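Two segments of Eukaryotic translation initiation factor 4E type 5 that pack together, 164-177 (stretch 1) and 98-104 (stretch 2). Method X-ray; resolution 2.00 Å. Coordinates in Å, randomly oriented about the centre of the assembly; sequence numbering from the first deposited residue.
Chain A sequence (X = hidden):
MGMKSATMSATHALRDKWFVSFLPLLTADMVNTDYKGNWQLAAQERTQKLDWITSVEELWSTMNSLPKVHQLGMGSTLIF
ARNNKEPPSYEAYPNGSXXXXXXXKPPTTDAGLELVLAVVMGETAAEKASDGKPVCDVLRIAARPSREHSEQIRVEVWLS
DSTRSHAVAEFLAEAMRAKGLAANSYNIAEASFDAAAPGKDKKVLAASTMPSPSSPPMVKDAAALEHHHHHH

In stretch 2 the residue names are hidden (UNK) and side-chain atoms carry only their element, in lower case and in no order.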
ATOM      1  N   ARG A 164       5.220  -2.228 -17.122  1.00 43.87           N
ATOM      2  CA  ARG A 164       5.845  -3.204 -16.221  1.00 44.32           C
ATOM      3  C   ARG A 164       4.806  -3.983 -15.378  1.00 44.35           C
ATOM      4  O   ARG A 164       5.181  -4.871 -14.617  1.00 44.20           O
ATOM      5  CB  ARG A 164       6.857  -2.513 -15.283  1.00 46.16           C
ATOM      6  CG  ARG A 164       7.993  -1.784 -16.006  1.00 50.22           C
ATOM      7  CD  ARG A 164       8.834  -2.712 -16.870  1.00 54.46           C
ATOM      8  NE  ARG A 164      10.094  -2.093 -17.289  0.70 59.00           N
ATOM      9  CZ  ARG A 164      10.405  -1.799 -18.550  0.70 62.50           C
ATOM     10  NH1 ARG A 164       9.548  -2.059 -19.532  0.70 62.12           N
ATOM     11  NH2 ARG A 164      11.576  -1.243 -18.838  0.70 62.88           N
ATOM     12  N   SER A 165       3.513  -3.629 -15.498  1.00 44.16           N
ATOM     13  CA  SER A 165       2.401  -4.185 -14.746  1.00 44.36           C
ATOM     14  C   SER A 165       2.278  -5.708 -14.833  1.00 44.97           C
ATOM     15  O   SER A 165       2.201  -6.360 -13.794  1.00 45.01           O
ATOM     16  CB  SER A 165       1.099  -3.511 -15.175  1.00 44.53           C
ATOM     17  OG  SER A 165       0.057  -3.766 -14.250  1.00 45.52           O
ATOM     18  N   HIS A 166       2.253  -6.273 -16.051  1.00 44.85           N
ATOM     19  CA  HIS A 166       2.119  -7.713 -16.206  1.00 45.42           C
ATOM     20  C   HIS A 166       3.259  -8.484 -15.524  1.00 44.50           C
ATOM     21  O   HIS A 166       2.983  -9.433 -14.805  1.00 44.32           O
ATOM     22  CB  HIS A 166       1.938  -8.117 -17.672  1.00 47.31           C
ATOM     23  CG  HIS A 166       1.663  -9.578 -17.844  1.00 52.30           C
ATOM     24  ND1 HIS A 166       0.538 -10.172 -17.284  1.00 55.09           N
ATOM     25  CD2 HIS A 166       2.376 -10.526 -18.499  1.00 53.90           C
ATOM     26  CE1 HIS A 166       0.602 -11.453 -17.622  1.00 55.65           C
ATOM     27  NE2 HIS A 166       1.686 -11.713 -18.358  1.00 55.26           N
ATOM     28  N   ALA A 167       4.509  -8.055 -15.697  1.00 43.58           N
ATOM     29  CA  ALA A 167       5.640  -8.728 -15.062  1.00 43.39           C
ATOM     30  C   ALA A 167       5.578  -8.663 -13.531  1.00 42.90           C
ATOM     31  O   ALA A 167       5.855  -9.667 -12.880  1.00 42.87           O
ATOM     32  CB  ALA A 167       6.952  -8.143 -15.556  1.00 43.67           C
ATOM     33  N   VAL A 168       5.196  -7.503 -12.960  1.00 41.84           N
ATOM     34  CA  VAL A 168       5.107  -7.350 -11.516  1.00 41.48           C
ATOM     35  C   VAL A 168       3.948  -8.197 -10.975  1.00 40.71           C
ATOM     36  O   VAL A 168       4.119  -8.908  -9.984  1.00 40.85           O
ATOM     37  CB  VAL A 168       4.935  -5.846 -11.128  1.00 42.57           C
ATOM     38  CG1 VAL A 168       4.608  -5.690  -9.648  1.00 43.22           C
ATOM     39  CG2 VAL A 168       6.173  -5.036 -11.481  1.00 43.39           C
ATOM     40  N   ALA A 169       2.773  -8.119 -11.617  1.00 39.60           N
ATOM     41  CA  ALA A 169       1.615  -8.879 -11.177  1.00 39.77           C
ATOM     42  C   ALA A 169       1.875 -10.381 -11.241  1.00 40.04           C
ATOM     43  O   ALA A 169       1.529 -11.090 -10.301  1.00 40.54           O
ATOM     44  CB  ALA A 169       0.394  -8.521 -12.008  1.00 39.99           C
ATOM     45  N   GLU A 170       2.531 -10.864 -12.313  1.00 39.79           N
ATOM     46  CA  GLU A 170       2.835 -12.296 -12.428  1.00 39.77           C
ATOM     47  C   GLU A 170       3.894 -12.718 -11.413  1.00 39.61           C
ATOM     48  O   GLU A 170       3.806 -13.809 -10.859  1.00 39.97           O
ATOM     49  CB  GLU A 170       3.246 -12.694 -13.847  1.00 41.47           C
ATOM     50  CG  GLU A 170       3.191 -14.193 -14.090  1.00 47.25           C
ATOM     51  CD  GLU A 170       1.859 -14.857 -13.773  0.60 53.07           C
ATOM     52  OE1 GLU A 170       0.803 -14.299 -14.155  0.60 53.80           O
ATOM     53  OE2 GLU A 170       1.872 -15.934 -13.134  0.60 54.32           O
ATOM     54  N   PHE A 171       4.853 -11.833 -11.106  1.00 38.75           N
ATOM     55  CA  PHE A 171       5.866 -12.121 -10.088  1.00 38.34           C
ATOM     56  C   PHE A 171       5.181 -12.311  -8.728  1.00 36.50           C
ATOM     57  O   PHE A 171       5.504 -13.253  -8.017  1.00 35.55           O
ATOM     58  CB  PHE A 171       6.902 -10.991  -9.990  1.00 39.18           C
ATOM     59  CG  PHE A 171       7.896 -11.260  -8.888  1.00 41.52           C
ATOM     60  CD1 PHE A 171       8.881 -12.221  -9.042  1.00 42.93           C
ATOM     61  CD2 PHE A 171       7.783 -10.631  -7.662  1.00 43.19           C
ATOM     62  CE1 PHE A 171       9.773 -12.497  -8.012  1.00 44.10           C
ATOM     63  CE2 PHE A 171       8.675 -10.914  -6.632  1.00 44.36           C
ATOM     64  CZ  PHE A 171       9.673 -11.832  -6.817  1.00 43.98           C
ATOM     65  N   LEU A 172       4.236 -11.420  -8.385  1.00 35.74           N
ATOM     66  CA  LEU A 172       3.524 -11.509  -7.120  1.00 35.87           C
ATOM     67  C   LEU A 172       2.686 -12.788  -7.073  1.00 36.36           C
ATOM     68  O   LEU A 172       2.671 -13.459  -6.046  1.00 37.32           O
ATOM     69  CB  LEU A 172       2.626 -10.279  -6.911  1.00 35.66           C
ATOM     70  CG  LEU A 172       3.342  -8.978  -6.628  1.00 37.05           C
ATOM     71  CD1 LEU A 172       2.376  -7.771  -6.762  1.00 38.27           C
ATOM     72  CD2 LEU A 172       3.972  -9.019  -5.272  1.00 37.36           C
ATOM     73  N   ALA A 173       2.016 -13.147  -8.182  1.00 35.70           N
ATOM     74  CA  ALA A 173       1.184 -14.344  -8.219  1.00 35.36           C
ATOM     75  C   ALA A 173       2.007 -15.620  -8.059  1.00 35.09           C
ATOM     76  O   ALA A 173       1.575 -16.535  -7.372  1.00 35.70           O
ATOM     77  CB  ALA A 173       0.377 -14.393  -9.509  1.00 35.33           C
ATOM     78  N   GLU A 174       3.177 -15.700  -8.704  1.00 34.51           N
ATOM     79  CA  GLU A 174       4.029 -16.880  -8.555  1.00 34.72           C
ATOM     80  C   GLU A 174       4.579 -16.969  -7.118  1.00 33.63           C
ATOM     81  O   GLU A 174       4.650 -18.076  -6.583  1.00 33.76           O
ATOM     82  CB  GLU A 174       5.154 -16.892  -9.588  1.00 36.87           C
ATOM     83  CG  GLU A 174       4.652 -17.108 -10.993  1.00 42.57           C
ATOM     84  CD  GLU A 174       5.764 -17.417 -11.977  1.00 50.99           C
ATOM     85  OE1 GLU A 174       6.862 -16.831 -11.838  1.00 51.39           O
ATOM     86  OE2 GLU A 174       5.539 -18.251 -12.882  1.00 54.89           O
ATOM     87  N   ALA A 175       4.884 -15.807  -6.467  1.00 32.11           N
ATOM     88  CA  ALA A 175       5.410 -15.792  -5.096  1.00 31.21           C
ATOM     89  C   ALA A 175       4.365 -16.166  -4.032  1.00 30.49           C
ATOM     90  O   ALA A 175       4.709 -16.821  -3.049  1.00 29.81           O
ATOM     91  CB  ALA A 175       6.038 -14.450  -4.760  1.00 30.32           C
ATOM     92  N   MET A 176       3.103 -15.760  -4.234  1.00 30.06           N
ATOM     93  CA  MET A 176       2.018 -16.093  -3.323  1.00 30.48           C
ATOM     94  C   MET A 176       1.691 -17.594  -3.401  1.00 31.30           C
ATOM     95  O   MET A 176       1.439 -18.217  -2.361  1.00 31.18           O
ATOM     96  CB  MET A 176       0.790 -15.223  -3.629  1.00 31.16           C
ATOM     97  CG  MET A 176       1.038 -13.729  -3.386  1.00 33.34           C
ATOM     98  SD  MET A 176       0.859 -13.324  -1.630  1.00 38.42           S
ATOM     99  CE  MET A 176      -0.916 -13.207  -1.487  1.00 37.22           C
ATOM    100  N   ARG A 177       1.751 -18.191  -4.609  1.00 31.40           N
ATOM    101  CA  ARG A 177       1.537 -19.626  -4.744  1.00 31.86           C
ATOM    102  C   ARG A 177       2.693 -20.365  -4.068  1.00 33.01           C
ATOM    103  O   ARG A 177       2.454 -21.320  -3.346  1.00 33.86           O
ATOM    104  CB  ARG A 177       1.465 -20.059  -6.232  1.00 32.01           C
ATOM    105  CG  ARG A 177       0.187 -19.635  -6.932  1.00 34.39           C
ATOM    106  CD  ARG A 177      -0.018 -20.322  -8.265  1.00 38.32           C
ATOM    107  NE  ARG A 177       0.691 -19.694  -9.379  1.00 42.22           N
ATOM    108  CZ  ARG A 177       0.212 -18.709 -10.129  1.00 43.33           C
ATOM    109  NH1 ARG A 177      -0.984 -18.198  -9.880  1.00 41.44           N
ATOM    110  NH2 ARG A 177       0.942 -18.204 -11.112  1.00 43.12           N
ATOM    111  N   UNK A  98      -2.031   0.724 -11.651  1.00 38.45           N
ATOM    112  CA  UNK A  98      -2.014   0.159 -10.313  1.00 38.75           C
ATOM    113  C   UNK A  98      -2.327  -1.325 -10.249  1.00 37.80           C
ATOM    114  O   UNK A  98      -2.919  -1.885 -11.172  1.00 37.14           O
ATOM    115  c   UNK A  98      -5.274   1.830  -9.048  1.00 51.15           C
ATOM    116  n   UNK A  98      -8.936   1.781  -9.333  1.00 60.56           N
ATOM    117  c   UNK A  98      -2.949   0.960  -9.395  1.00 41.35           C
ATOM    118  c   UNK A  98      -7.731   1.874  -8.790  1.00 59.51           C
ATOM    119  n   UNK A  98      -6.645   1.763  -9.547  1.00 55.80           N
ATOM    120  n   UNK A  98      -7.621   2.054  -7.478  1.00 58.84           N
ATOM    121  c   UNK A  98      -4.407   0.797  -9.738  1.00 46.95           C
ATOM    122  N   UNK A  99      -1.897  -1.963  -9.148  1.00 37.51           N
ATOM    123  CA  UNK A  99      -2.167  -3.369  -8.876  1.00 37.85           C
ATOM    124  C   UNK A  99      -2.864  -3.440  -7.524  1.00 38.47           C
ATOM    125  O   UNK A  99      -2.368  -2.877  -6.546  1.00 38.75           O
ATOM    126  c   UNK A  99      -0.864  -4.225  -8.909  1.00 38.06           C
ATOM    127  c   UNK A  99       1.079  -4.885 -10.383  1.00 39.30           C
ATOM    128  c   UNK A  99      -1.098  -5.605  -8.309  1.00 38.51           C
ATOM    129  c   UNK A  99      -0.311  -4.343 -10.331  1.00 38.52           C
ATOM    130  N   UNK A 100      -4.044  -4.070  -7.469  1.00 38.69           N
ATOM    131  CA  UNK A 100      -4.766  -4.236  -6.206  1.00 38.93           C
ATOM    132  C   UNK A 100      -4.651  -5.663  -5.765  1.00 37.81           C
ATOM    133  O   UNK A 100      -4.887  -6.573  -6.558  1.00 37.30           O
ATOM    134  c   UNK A 100      -6.261  -3.893  -6.325  1.00 41.19           C
ATOM    135  c   UNK A 100      -6.555  -2.625  -7.066  1.00 46.68           C
ATOM    136  c   UNK A 100      -7.028  -0.679  -5.241  1.00 62.81           C
ATOM    137  s   UNK A 100      -5.832  -1.105  -6.524  1.00 61.56           S
ATOM    138  N   UNK A 101      -4.249  -5.867  -4.518  1.00 37.08           N
ATOM    139  CA  UNK A 101      -4.138  -7.192  -3.920  1.00 36.65           C
ATOM    140  C   UNK A 101      -5.054  -7.226  -2.702  1.00 35.57           C
ATOM    141  O   UNK A 101      -4.790  -6.515  -1.727  1.00 35.38           O
ATOM    142  c   UNK A 101      -1.718  -7.347  -4.702  1.00 38.52           C
ATOM    143  c   UNK A 101      -2.674  -7.476  -3.507  1.00 37.36           C
ATOM    144  c   UNK A 101      -2.536  -8.849  -2.867  1.00 37.69           C
ATOM    145  c   UNK A 101      -0.438  -6.834  -4.350  1.00 39.84           C
ATOM    146  N   UNK A 102      -6.119  -8.034  -2.742  1.00 34.20           N
ATOM    147  CA  UNK A 102      -7.009  -8.184  -1.580  1.00 33.86           C
ATOM    148  C   UNK A 102      -6.597  -9.409  -0.780  1.00 33.55           C
ATOM    149  O   UNK A 102      -6.452 -10.481  -1.354  1.00 33.37           O
ATOM    150  c   UNK A 102      -8.979  -7.051  -2.635  1.00 39.37           C
ATOM    151  o   UNK A 102      -9.350  -6.105  -1.935  1.00 41.46           O
ATOM    152  n   UNK A 102      -9.008  -7.004  -3.957  1.00 40.78           N
ATOM    153  c   UNK A 102      -8.458  -8.316  -2.002  1.00 34.99           C
ATOM    154  N   UNK A 103      -6.360  -9.247   0.523  1.00 32.52           N
ATOM    155  CA  UNK A 103      -5.906 -10.338   1.380  1.00 32.49           C
ATOM    156  C   UNK A 103      -7.038 -10.593   2.355  1.00 33.87           C
ATOM    157  O   UNK A 103      -7.330  -9.726   3.168  1.00 34.33           O
ATOM    158  c   UNK A 103      -3.476  -9.477   1.231  1.00 31.29           C
ATOM    159  c   UNK A 103      -4.624  -9.911   2.118  1.00 31.54           C
ATOM    160  c   UNK A 103      -2.328  -8.858   2.054  1.00 31.73           C
ATOM    161  c   UNK A 103      -2.995 -10.653   0.336  1.00 31.14           C
ATOM    162  N   UNK A 104      -7.709 -11.743   2.244  1.00 33.98           N
ATOM    163  CA  UNK A 104      -8.894 -12.037   3.037  1.00 35.16           C
ATOM    164  C   UNK A 104      -8.678 -12.468   4.487  1.00 36.52           C
ATOM    165  O   UNK A 104      -9.455 -12.058   5.341  1.00 37.09           O
ATOM    166  c   UNK A 104      -9.764 -13.115   2.341  1.00 35.48           C
ATOM    167  c   UNK A 104     -10.251 -12.886   0.898  1.00 36.93           C
ATOM    168  c   UNK A 104     -11.371 -13.838   0.559  1.00 37.41           C
ATOM    169  c   UNK A 104     -10.768 -11.490   0.685  1.00 37.53           C
TER
HETATM  170  O   HOH W   1      -1.730  -2.067 -13.645  1.00 37.72           O

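Position 98 opens the strand segment with seven side-chain atoms: three carbons in a row, a nitrogen, and a terminal carbon carrying two more nitrogens. This guanidinium marks Arg98. Its CA-to-CB bond points away from the helix, and the side chain makes no contact with it; only the backbone approaches, through a water that donates to Arg98 O at 2.8 Å and lies 2.5 Å from Ser165 OG.

Position 99 carries four carbons, forked at the first, with one arm two carbons long. Its CA-to-CB bond points toward the helix, and the tip of the long arm lies 3.7 Å from Val168 CG1 and 4.0 Å from Ala169 CB. Beta-branching with unequal arms identifies Ile99. Its CD1 also sits 3.9 Å from Ser165 O, a carbonyl already engaged as acceptor for Ala169 N within the helix, while Ile99 CG2 faces Leu172 CD1 more loosely at 4.4 Å.

Position 100 has an unbranched chain of two carbons, a sulfur and a final carbon, and touches nothing on the helix. The thioether is that of Met100, partly exposed.

At position 101 four carbons again fork at the first, with one two-carbon arm whose end meets Leu172 CD1 at 3.8 Å. This is Ile101, buried, with its CA-to-CB bond pointing toward the helix; its chi2 of 146° lies between the usual wells.

Position 102 shows two carbons, the second bearing one oxygen and one nitrogen, a short carboxamide out of reach of the helix. It is Asn102, whose amide atoms are both hydrogen-bonded elsewhere in the structure.

Position 103 has four carbons forked at the second. Its CA-to-CB bond runs sideways, yet the end of the side chain comes nearer, placing one methyl 3.8 Å from Met176 CE. The gamma fork makes it Leu103, and the methyl is CD2.

Position 104, beyond the strand, likewise has four carbons forked at the second, but makes no contact with the helix. It is Leu104, partly exposed.

The strand and helix run nearly parallel, at 18° and with their axes 9.5 Å apart, so alternate strand residues meet successive turns of the helix: Ile99 packs against Val168 and Ala169, Ile101 against Leu172, and Leu103 against Met176. Ile99 gives up the largest area, and Ile99 CA is 7.1 Å from Ala169 CA. With no direct hydrogen bond across the interface, apolar packing dominates, supplemented at one end by the water joining Arg98 O and Ser165 OG.

Stretch 2 (98-104) RIMINLL
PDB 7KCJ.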